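Putative transcriptional regulator (Clostridium difficile, PDB 3QI7) is of unknown function but has the fold of a periplasmic binding protein and is probably a lipoprotein that binds a small ligand such as a sugar. Local coordinates at residues K37-E42 against V55-K60; S164-K169 against T196-T201; I227-V232 against L247-A252; S258-Y263 against Q277-I282. One frame throughout, in Å; residues are numbered along the deposited sequence.

How the contacts relate
Contact 1 lies far from contacts 2 and 3, its centre about 42 Å from that of contact 3 and about 44 Å from that of contact 2, across the middle of the chain. It is partly buried and packs helix 26-42 on strand 57-63 of the large mixed sheet. Contacts 2 and 3 belong to the three-stranded parallel sheet and touch through D167 and V232. Contact 2 is partly buried and polar, with waters between two loops. Contact 3 is buried and combines backbone bonds with a valine-tyrosine pair. Contact 4 is also buried but apolar, and makes no hydrogen bond between its segments. Helix 26-42 reaches from contact 1 to contact 4.

Contact 1: residues K37-E42 against V55-K60; sequences KEYEEE and VKQTIK
The last turns of helix 26-42 run along strand 57-63, roughly antiparallel (156°), with the short axes 7.4 Å apart. E38 does not touch the strand; its OE2 bonds to Y316 OH on helix 306-324. Y39 carries most of the contact. Its CG stands beside the backbone N (chi1 -80°), which slides the ring between two strand side chains. Q57 NE2 sits 3.8 Å above one ring face, toward the rim, with the amide plane tilted 25° from the ring. I59 covers the opposite face. There I59 CG1 comes within 3.9 Å of Y39 CD2, and CD1 also lies over the rim. The ring's OH reaches T319 OG1. This is helix-on-sheet packing at the edge of a Rossmann-like alpha/beta lobe, where helix 26-42 joins strand 13-19 to its parallel neighbour 57-63. E42 extends beyond CG toward the same glutamine. E42 OE1 and Q57 OE1 approach to 3.3 Å, but both are acceptors and no bond forms. K323 NZ donates to Q57 OE1, and its charge may offset part of the repulsion between the two oxygens. Q57 NE2, buried against the tyrosine, has no hydrogen-bond partner in the model.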
# COMPACT_ATOMS: atom_id res chain seq x y z
N LYS A 37 7.72 19.25 0.70
CA LYS A 37 7.59 20.46 -0.10
C LYS A 37 6.25 21.15 0.17
O LYS A 37 6.19 22.36 0.33
CB LYS A 37 7.78 20.14 -1.59
CG LYS A 37 7.90 21.35 -2.49
N GLU A 38 5.18 20.38 0.28
CA GLU A 38 3.85 20.91 0.62
C GLU A 38 3.89 21.70 1.92
O GLU A 38 3.37 22.80 2.02
CB GLU A 38 2.85 19.73 0.72
CG GLU A 38 1.40 20.05 1.13
CD GLU A 38 0.47 18.82 1.00
OE1 GLU A 38 0.38 18.25 -0.11
OE2 GLU A 38 -0.16 18.41 2.00
N TYR A 39 4.52 21.11 2.94
CA TYR A 39 4.60 21.75 4.24
C TYR A 39 5.48 23.01 4.14
O TYR A 39 5.20 24.01 4.80
CB TYR A 39 5.15 20.79 5.32
CG TYR A 39 4.13 19.82 5.90
CD1 TYR A 39 2.89 19.60 5.27
CD2 TYR A 39 4.41 19.11 7.06
CE1 TYR A 39 1.96 18.70 5.81
CE2 TYR A 39 3.48 18.21 7.60
CZ TYR A 39 2.27 18.02 6.98
OH TYR A 39 1.34 17.15 7.51
N GLU A 40 6.54 22.97 3.33
CA GLU A 40 7.38 24.17 3.15
C GLU A 40 6.53 25.32 2.62
O GLU A 40 6.63 26.44 3.11
CB GLU A 40 8.57 23.91 2.23
CG GLU A 40 9.71 23.13 2.88
CD GLU A 40 10.70 22.57 1.85
OE1 GLU A 40 10.37 22.53 0.64
OE2 GLU A 40 11.81 22.18 2.26
N GLU A 41 5.69 25.04 1.63
CA GLU A 41 4.80 26.05 1.06
C GLU A 41 3.78 26.60 2.06
O GLU A 41 3.56 27.81 2.13
CB GLU A 41 4.08 25.47 -0.15
CG GLU A 41 5.02 25.21 -1.32
CD GLU A 41 5.70 26.50 -1.79
OE1 GLU A 41 4.97 27.40 -2.25
OE2 GLU A 41 6.93 26.63 -1.66
N GLU A 42 3.15 25.71 2.82
CA GLU A 42 2.24 26.10 3.90
C GLU A 42 2.94 27.06 4.86
O GLU A 42 2.34 28.03 5.32
CB GLU A 42 1.76 24.88 4.69
CG GLU A 42 0.45 24.26 4.21
CD GLU A 42 0.07 22.98 4.98
OE1 GLU A 42 0.22 22.93 6.23
OE2 GLU A 42 -0.39 22.01 4.34
N VAL A 55 0.83 27.64 13.41
CA VAL A 55 1.95 26.87 13.92
C VAL A 55 2.70 26.32 12.69
O VAL A 55 2.07 26.05 11.67
CB VAL A 55 1.47 25.71 14.80
CG1 VAL A 55 2.65 24.95 15.37
CG2 VAL A 55 0.55 26.23 15.94
N LYS A 56 4.01 26.17 12.78
CA LYS A 56 4.80 25.68 11.65
C LYS A 56 5.20 24.22 11.84
O LYS A 56 5.60 23.80 12.93
CB LYS A 56 6.04 26.54 11.42
CG LYS A 56 5.76 27.90 10.74
CD LYS A 56 6.98 28.82 10.74
CE LYS A 56 6.59 30.29 10.52
NZ LYS A 56 5.98 30.54 9.18
N GLN A 57 5.09 23.46 10.76
CA GLN A 57 5.49 22.06 10.77
C GLN A 57 6.36 21.78 9.55
O GLN A 57 6.09 22.28 8.46
CB GLN A 57 4.27 21.11 10.75
CG GLN A 57 2.89 21.78 10.83
CD GLN A 57 2.27 22.08 9.48
OE1 GLN A 57 1.06 21.96 9.32
NE2 GLN A 57 3.08 22.49 8.51
N THR A 58 7.40 20.97 9.75
CA THR A 58 8.25 20.49 8.65
C THR A 58 8.44 18.98 8.78
O THR A 58 8.27 18.40 9.85
CB THR A 58 9.68 21.17 8.61
OG1 THR A 58 10.32 21.02 9.87
CG2 THR A 58 9.65 22.65 8.21
N ILE A 59 8.79 18.36 7.68
CA ILE A 59 9.07 16.95 7.67
C ILE A 59 10.58 16.76 7.70
O ILE A 59 11.30 17.42 6.94
CB ILE A 59 8.46 16.28 6.43
CG1 ILE A 59 6.94 16.15 6.63
CG2 ILE A 59 9.08 14.90 6.21
CD1 ILE A 59 6.15 15.92 5.35
N LYS A 60 11.05 15.90 8.60
CA LYS A 60 12.43 15.47 8.56
C LYS A 60 12.51 14.07 7.98
O LYS A 60 12.19 13.07 8.67
CB LYS A 60 13.06 15.48 9.97
CG LYS A 60 14.55 15.11 10.01
CD LYS A 60 15.15 15.46 11.38
CE LYS A 60 16.69 15.57 11.34
NZ LYS A 60 17.28 14.25 11.59

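Contact 2: residues S164-K169 against T196-T201; sequences STDDLK and TPNINT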
# COMPACT_ATOMS: atom_id res chain seq x y z
N SER A 164 3.59 -19.10 -7.73
CA SER A 164 4.49 -20.26 -7.65
C SER A 164 4.37 -20.92 -6.26
O SER A 164 3.93 -20.29 -5.33
CB SER A 164 5.94 -19.83 -7.88
OG SER A 164 6.49 -19.21 -6.72
N THR A 165 4.84 -22.16 -6.12
CA THR A 165 4.78 -22.79 -4.79
C THR A 165 5.73 -22.11 -3.80
O THR A 165 5.42 -22.05 -2.60
CB THR A 165 4.95 -24.31 -4.87
OG1 THR A 165 6.16 -24.65 -5.53
CG2 THR A 165 3.79 -24.92 -5.65
N ASP A 166 6.84 -21.53 -4.30
CA ASP A 166 7.68 -20.65 -3.48
C ASP A 166 6.95 -19.39 -3.01
O ASP A 166 7.08 -19.01 -1.84
CB ASP A 166 8.96 -20.25 -4.19
CG ASP A 166 10.00 -21.39 -4.26
OD1 ASP A 166 9.84 -22.44 -3.63
OD2 ASP A 166 11.00 -21.21 -4.96
N ASP A 167 6.19 -18.75 -3.92
CA ASP A 167 5.33 -17.61 -3.53
C ASP A 167 4.38 -17.95 -2.38
O ASP A 167 4.16 -17.13 -1.49
CB ASP A 167 4.45 -17.09 -4.70
CG ASP A 167 5.25 -16.45 -5.82
OD1 ASP A 167 6.26 -15.74 -5.57
OD2 ASP A 167 4.81 -16.62 -6.99
N LEU A 168 3.80 -19.15 -2.42
CA LEU A 168 2.90 -19.60 -1.37
C LEU A 168 3.55 -19.80 0.02
O LEU A 168 2.82 -20.04 1.00
CB LEU A 168 2.15 -20.87 -1.81
CG LEU A 168 1.26 -20.77 -3.07
CD1 LEU A 168 0.52 -22.08 -3.31
CD2 LEU A 168 0.25 -19.64 -2.96
N LYS A 169 4.89 -19.72 0.12
CA LYS A 169 5.61 -19.77 1.40
C LYS A 169 5.48 -18.45 2.14
O LYS A 169 5.63 -18.38 3.36
CB LYS A 169 7.11 -20.04 1.19
CG LYS A 169 7.46 -21.35 0.48
CD LYS A 169 8.99 -21.61 0.46
CE LYS A 169 9.77 -20.46 -0.19
NZ LYS A 169 11.15 -20.86 -0.62
N THR A 196 2.34 -21.59 -10.92
CA THR A 196 3.31 -21.08 -11.88
C THR A 196 4.73 -21.58 -11.51
O THR A 196 4.99 -21.88 -10.33
CB THR A 196 3.32 -19.53 -11.90
OG1 THR A 196 3.61 -19.02 -10.60
CG2 THR A 196 1.97 -18.98 -12.32
N PRO A 197 5.64 -21.67 -12.50
CA PRO A 197 7.03 -22.08 -12.21
C PRO A 197 7.73 -21.16 -11.21
O PRO A 197 7.61 -19.93 -11.29
CB PRO A 197 7.72 -22.01 -13.59
CG PRO A 197 6.61 -22.15 -14.58
CD PRO A 197 5.39 -21.50 -13.94
N ASN A 198 8.47 -21.76 -10.29
CA ASN A 198 9.32 -21.04 -9.37
C ASN A 198 10.34 -20.21 -10.11
O ASN A 198 10.91 -20.67 -11.10
CB ASN A 198 10.07 -21.99 -8.43
CG ASN A 198 9.19 -22.56 -7.35
OD1 ASN A 198 8.23 -21.94 -6.92
ND2 ASN A 198 9.53 -23.73 -6.88
N ILE A 199 10.57 -18.99 -9.65
CA ILE A 199 11.54 -18.12 -10.27
C ILE A 199 12.81 -18.21 -9.44
O ILE A 199 12.89 -17.63 -8.36
CB ILE A 199 11.03 -16.69 -10.36
CG1 ILE A 199 9.74 -16.67 -11.20
CG2 ILE A 199 12.11 -15.76 -10.96
CD1 ILE A 199 9.11 -15.29 -11.42
N ASN A 200 13.78 -18.99 -9.91
CA ASN A 200 15.05 -19.11 -9.20
C ASN A 200 16.17 -18.30 -9.84
O ASN A 200 17.10 -17.86 -9.16
CB ASN A 200 15.44 -20.58 -9.08
CG ASN A 200 14.47 -21.35 -8.18
OD1 ASN A 200 13.94 -22.40 -8.57
ND2 ASN A 200 14.22 -20.82 -6.98
N THR A 201 16.09 -18.12 -11.16
CA THR A 201 17.02 -17.28 -11.92
C THR A 201 16.21 -16.41 -12.87
O THR A 201 14.99 -16.58 -13.00
CB THR A 201 18.00 -18.15 -12.73
OG1 THR A 201 17.31 -18.75 -13.83
CG2 THR A 201 18.66 -19.25 -11.86
O HOH W 1 8.84 -18.26 -7.60
O HOH W 2 5.52 -23.75 -8.50
O HOH W 3 11.36 -18.83 -5.94
O HOH W 4 12.78 -23.05 -6.04
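The backbones come closest at S164 and T196, with CA atoms 4.5 Å apart, and then separate as each chain leaves its strand for a loop. N198 is the centre of the contact. Its CG is anti to the carbonyl carbon, beside the backbone N, and its amide reaches over the start of the 164-169 turn. D166 N donates to N198 OD1 at 3.0 Å. The bond is fairly straight, 160° at the hydrogen, and uses a carbonyl lone pair in the amide plane. The D166 carboxylate also lies flat on the N198 amide. The two planes are 8° apart, and D166 CG is 3.4 Å from N198 CG. The turn itself is closed by a reciprocal pair. S164 N donates to D167 OD2 at 2.9 Å, and D167 N donates to S164 OG at the same length. The second bond makes an ST motif. It needs S164 OG between the backbone N and the carbonyl carbon (chi1 78°).

Four waters complete the bridge. One joins S164 OG to I199 N, and another joins T165 N to T196 O. D166 OD2 accepts from the other two, which lead on to I199 O and N200 ND2. This carboxylate oxygen is thus well solvated, and would probably stay ionised. D204 OD2 on helix 203-223 accepts from N200 N and T201 N. Both loops leave the C-terminal ends of adjacent parallel strands, 159-164 and 191-196, and each leads into a helix. This is the strand-loop-helix topology of a Rossmann-like lobe in the periplasmic binding protein fold.

Contact 3: residues I227-V232 against L247-A252; sequences INVFGV and LKYIVA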
# COMPACT_ATOMS: atom_id res chain seq x y z
N ILE A 227 -14.02 -13.65 -16.90
CA ILE A 227 -13.32 -14.20 -15.74
C ILE A 227 -12.39 -13.14 -15.22
O ILE A 227 -11.95 -12.27 -15.98
CB ILE A 227 -12.53 -15.49 -16.11
CG1 ILE A 227 -11.38 -15.19 -17.12
CG2 ILE A 227 -13.51 -16.54 -16.68
CD1 ILE A 227 -10.63 -16.44 -17.70
N ASN A 228 -12.09 -13.20 -13.93
CA ASN A 228 -11.05 -12.36 -13.33
C ASN A 228 -9.74 -13.10 -13.25
O ASN A 228 -9.69 -14.24 -12.77
CB ASN A 228 -11.43 -11.88 -11.93
CG ASN A 228 -10.44 -10.85 -11.39
OD1 ASN A 228 -10.38 -9.76 -11.90
ND2 ASN A 228 -9.62 -11.24 -10.39
N VAL A 229 -8.65 -12.44 -13.67
CA VAL A 229 -7.34 -13.06 -13.59
C VAL A 229 -6.48 -12.26 -12.61
O VAL A 229 -6.42 -11.03 -12.65
CB VAL A 229 -6.67 -13.17 -14.98
CG1 VAL A 229 -5.20 -13.72 -14.87
CG2 VAL A 229 -7.51 -14.02 -15.94
N PHE A 230 -5.80 -12.97 -11.71
CA PHE A 230 -5.01 -12.32 -10.68
C PHE A 230 -3.68 -13.00 -10.50
O PHE A 230 -3.63 -14.22 -10.41
CB PHE A 230 -5.77 -12.43 -9.37
CG PHE A 230 -5.04 -11.83 -8.19
CD1 PHE A 230 -4.93 -10.45 -8.05
CD2 PHE A 230 -4.50 -12.64 -7.21
CE1 PHE A 230 -4.32 -9.88 -6.94
CE2 PHE A 230 -3.84 -12.07 -6.12
CZ PHE A 230 -3.75 -10.69 -5.99
N GLY A 231 -2.63 -12.18 -10.37
CA GLY A 231 -1.28 -12.68 -10.05
C GLY A 231 -0.69 -11.97 -8.84
O GLY A 231 -1.26 -10.98 -8.32
N VAL A 232 0.47 -12.44 -8.40
CA VAL A 232 0.97 -12.10 -7.07
C VAL A 232 2.21 -11.22 -7.05
O VAL A 232 2.68 -10.87 -5.97
CB VAL A 232 1.12 -13.35 -6.16
CG1 VAL A 232 -0.18 -14.16 -6.09
CG2 VAL A 232 2.30 -14.24 -6.62
N LEU A 247 -7.60 -10.41 -24.97
CA LEU A 247 -8.71 -11.38 -24.73
C LEU A 247 -9.92 -10.76 -24.01
O LEU A 247 -11.01 -11.37 -23.96
CB LEU A 247 -8.19 -12.60 -23.95
CG LEU A 247 -7.21 -13.56 -24.64
CD1 LEU A 247 -6.86 -14.74 -23.70
CD2 LEU A 247 -7.76 -14.10 -25.95
N LYS A 248 -9.72 -9.60 -23.41
CA LYS A 248 -10.76 -8.71 -22.92
C LYS A 248 -11.47 -9.27 -21.72
O LYS A 248 -12.68 -9.15 -21.55
CB LYS A 248 -11.74 -8.32 -24.02
CG LYS A 248 -11.07 -7.75 -25.27
CD LYS A 248 -11.58 -6.36 -25.55
CE LYS A 248 -11.25 -5.92 -26.97
NZ LYS A 248 -9.86 -5.40 -27.04
N TYR A 249 -10.66 -9.87 -20.85
CA TYR A 249 -11.16 -10.42 -19.61
C TYR A 249 -11.11 -9.36 -18.53
O TYR A 249 -10.93 -8.18 -18.84
CB TYR A 249 -10.40 -11.72 -19.24
CG TYR A 249 -8.89 -11.68 -19.22
CD1 TYR A 249 -8.19 -11.08 -18.19
CD2 TYR A 249 -8.15 -12.30 -20.23
CE1 TYR A 249 -6.78 -11.10 -18.14
CE2 TYR A 249 -6.75 -12.30 -20.21
CZ TYR A 249 -6.07 -11.70 -19.18
OH TYR A 249 -4.70 -11.74 -19.20
N ILE A 250 -11.32 -9.75 -17.28
CA ILE A 250 -11.33 -8.82 -16.16
C ILE A 250 -10.04 -8.92 -15.33
O ILE A 250 -9.54 -10.02 -15.07
CB ILE A 250 -12.54 -9.06 -15.22
CG1 ILE A 250 -13.87 -8.90 -15.96
CG2 ILE A 250 -12.52 -8.15 -14.04
CD1 ILE A 250 -14.99 -9.80 -15.39
N VAL A 251 -9.50 -7.77 -14.95
CA VAL A 251 -8.41 -7.69 -13.97
C VAL A 251 -8.83 -6.69 -12.89
O VAL A 251 -8.53 -5.48 -12.94
CB VAL A 251 -7.06 -7.32 -14.61
CG1 VAL A 251 -5.94 -7.44 -13.57
CG2 VAL A 251 -6.81 -8.21 -15.86
N ALA A 252 -9.50 -7.22 -11.87
CA ALA A 252 -10.09 -6.36 -10.83
C ALA A 252 -8.99 -5.59 -10.10
O ALA A 252 -9.17 -4.41 -9.77
CB ALA A 252 -10.91 -7.20 -9.87
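The Y249 ring takes V229 CG2 over one face. The methyl lies 4.0 Å from the ring centroid and 24° off the normal, a CH-pi contact set toward the CD1-CE1 rim. V229 CG2 is beside its own backbone N, with CG1 anti to it (chi1 175°). Y249 holds its CG in the crowded position between N and the carbonyl carbon (chi1 52°). I227 CG1 packs against Y249 CB, and the Y249 OH bonds to I240 O.

Two backbone bonds grip I250. I250 N donates to I227 O at 2.9 Å, and V229 N donates to I250 O at 2.9 Å. Both donors approach nearly along the C=O axis. They form a single bridge between N228 and I250. The N228 amide adds a third bond. Its CG is anti to the backbone N, and OD1 accepts from A252 N at 2.7 Å, in the carbonyl plane. The same OD1 lies close to A252 CB (3.3 Å) and to I250 CG2 (3.4 Å), so the buried oxygen is tightly packed.

Strand 228-231, helix 234-247 and the returning 247-252 chain form a strand-helix unit at the edge of a Rossmann-like lobe. The strand's other side pairs with strand 159-164. Helix 234-247 supplies I240 and L241 beneath V229 and V251. Helix 203-223 packs on I227 and Y249, while S151 of helix 140-153 meets N228 and A252.

Contact 4: residues S258-Y263 against Q277-I282; sequences SPIQTY and QNYDKI
P259 and I282 form the tight part of this contact. I282 CG2, anti to the backbone N, reaches P259 O at 3.5 Å and P259 CB at 3.7 Å. These are the closest approaches between the two segments, and their CA atoms are 6.4 Å apart. The pyrrolidine ring also meets Y279. P259 CG lies 4.0 Å from Y279 CD1, with the two side chains crossing at about a right angle.

I260 makes the looser side. Its CG1 is anti to the backbone N (chi1 -172°), and its two branches part. CG2 comes to the edge of the Y279 ring, near its plane, at 4.1 Å from CE1. CD1 only just meets I282 CD1, at 4.2 Å. One face of the same ring is covered from its own segment by the carbonyl carbon of Q277.

No hydrogen bond joins the segments. Each has its own internal bonds. S258 OG accepts from Q261 N at 3.2 Å in an ST motif, and a weak bond from I260 N. The motif spans the turn on which P259 and I260 point toward the helix. N278 is the N-cap of helix 279-292, and its OD1 accepts from K281 N. Beyond it, D280 and K281 are exposed and make no contact with the loop, and K281 NZ pairs with D275.

V27 of helix 26-42 touches both I260 and Y279, and I271 packs on I260 and I282. This is apolar loop-on-helix packing within the periplasmic-binding-protein-like fold. The contact lies between the loop before helix 263-267, the start of helix 279-292 and helix 26-42.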
# COMPACT_ATOMS: atom_id res chain seq x y z
N SER A 258 -1.75 -0.12 -8.06
CA SER A 258 -0.87 1.02 -8.26
C SER A 258 -0.98 1.59 -9.67
O SER A 258 -0.69 0.89 -10.63
CB SER A 258 0.58 0.62 -7.99
OG SER A 258 1.41 1.73 -8.28
N PRO A 259 -1.37 2.86 -9.79
CA PRO A 259 -1.42 3.51 -11.11
C PRO A 259 -0.05 3.66 -11.75
O PRO A 259 0.07 3.69 -13.00
CB PRO A 259 -2.01 4.89 -10.80
CG PRO A 259 -2.61 4.79 -9.46
CD PRO A 259 -1.84 3.75 -8.72
N ILE A 260 0.99 3.79 -10.92
CA ILE A 260 2.33 4.09 -11.42
C ILE A 260 3.15 2.84 -11.78
O ILE A 260 3.99 2.89 -12.68
CB ILE A 260 3.08 5.03 -10.45
CG1 ILE A 260 4.40 5.52 -11.06
CG2 ILE A 260 3.30 4.36 -9.08
CD1 ILE A 260 4.26 6.25 -12.40
N GLN A 261 2.88 1.71 -11.13
CA GLN A 261 3.60 0.46 -11.45
C GLN A 261 2.88 -0.32 -12.52
O GLN A 261 1.67 -0.57 -12.40
CB GLN A 261 3.73 -0.44 -10.21
CG GLN A 261 4.53 0.15 -9.11
CD GLN A 261 5.94 0.48 -9.55
OE1 GLN A 261 6.31 1.65 -9.64
NE2 GLN A 261 6.73 -0.56 -9.87
N THR A 262 3.61 -0.69 -13.57
CA THR A 262 3.10 -1.61 -14.60
C THR A 262 2.07 -0.99 -15.55
O THR A 262 2.19 -1.14 -16.77
CB THR A 262 2.48 -2.93 -13.99
OG1 THR A 262 3.39 -3.52 -13.03
CG2 THR A 262 2.18 -3.91 -15.13
N TYR A 263 1.05 -0.33 -15.03
CA TYR A 263 -0.00 0.27 -15.90
C TYR A 263 0.54 1.14 -17.03
O TYR A 263 0.17 0.96 -18.21
CB TYR A 263 -1.09 1.00 -15.09
CG TYR A 263 -2.34 0.12 -14.91
CD1 TYR A 263 -3.16 -0.18 -16.00
CD2 TYR A 263 -2.67 -0.44 -13.67
CE1 TYR A 263 -4.28 -1.00 -15.87
CE2 TYR A 263 -3.81 -1.25 -13.52
CZ TYR A 263 -4.61 -1.54 -14.62
OH TYR A 263 -5.75 -2.33 -14.57
N GLN A 277 3.71 11.24 -8.96
CA GLN A 277 2.90 11.14 -7.75
C GLN A 277 1.52 11.82 -7.94
O GLN A 277 0.77 11.97 -6.98
CB GLN A 277 3.62 11.78 -6.53
CG GLN A 277 4.74 10.95 -5.87
CD GLN A 277 5.98 10.84 -6.74
OE1 GLN A 277 6.40 9.73 -7.15
NE2 GLN A 277 6.57 11.98 -7.07
N ASN A 278 1.20 12.25 -9.16
CA ASN A 278 -0.12 12.81 -9.42
C ASN A 278 -1.07 11.64 -9.82
O ASN A 278 -1.34 11.40 -11.00
CB ASN A 278 -0.08 13.89 -10.49
CG ASN A 278 -1.39 14.64 -10.62
OD1 ASN A 278 -2.47 14.10 -10.35
ND2 ASN A 278 -1.31 15.87 -11.06
N TYR A 279 -1.54 10.91 -8.83
CA TYR A 279 -2.29 9.69 -9.10
C TYR A 279 -3.63 9.96 -9.79
O TYR A 279 -4.07 9.13 -10.58
CB TYR A 279 -2.47 8.88 -7.82
CG TYR A 279 -1.14 8.50 -7.24
CD1 TYR A 279 -0.28 7.66 -7.93
CD2 TYR A 279 -0.71 9.01 -6.01
CE1 TYR A 279 0.95 7.34 -7.44
CE2 TYR A 279 0.55 8.66 -5.49
CZ TYR A 279 1.36 7.83 -6.20
OH TYR A 279 2.60 7.49 -5.72
N ASP A 280 -4.28 11.08 -9.53
CA ASP A 280 -5.56 11.37 -10.20
C ASP A 280 -5.36 11.57 -11.71
O ASP A 280 -6.19 11.14 -12.51
CB ASP A 280 -6.23 12.61 -9.63
CG ASP A 280 -6.70 12.41 -8.21
OD1 ASP A 280 -6.81 11.25 -7.76
OD2 ASP A 280 -6.94 13.41 -7.53
N LYS A 281 -4.26 12.20 -12.08
CA LYS A 281 -3.97 12.50 -13.48
C LYS A 281 -3.57 11.21 -14.19
O LYS A 281 -3.96 10.98 -15.34
CB LYS A 281 -2.86 13.57 -13.57
CG LYS A 281 -2.52 13.96 -15.01
CD LYS A 281 -1.31 14.91 -15.11
CE LYS A 281 -1.13 15.42 -16.55
NZ LYS A 281 0.18 16.15 -16.75
N ILE A 282 -2.76 10.38 -13.52
CA ILE A 282 -2.39 9.07 -14.06
C ILE A 282 -3.65 8.23 -14.30
O ILE A 282 -3.78 7.59 -15.34
CB ILE A 282 -1.40 8.32 -13.17
CG1 ILE A 282 -0.08 9.13 -13.02
CG2 ILE A 282 -1.10 6.90 -13.75
CD1 ILE A 282 0.85 8.62 -11.89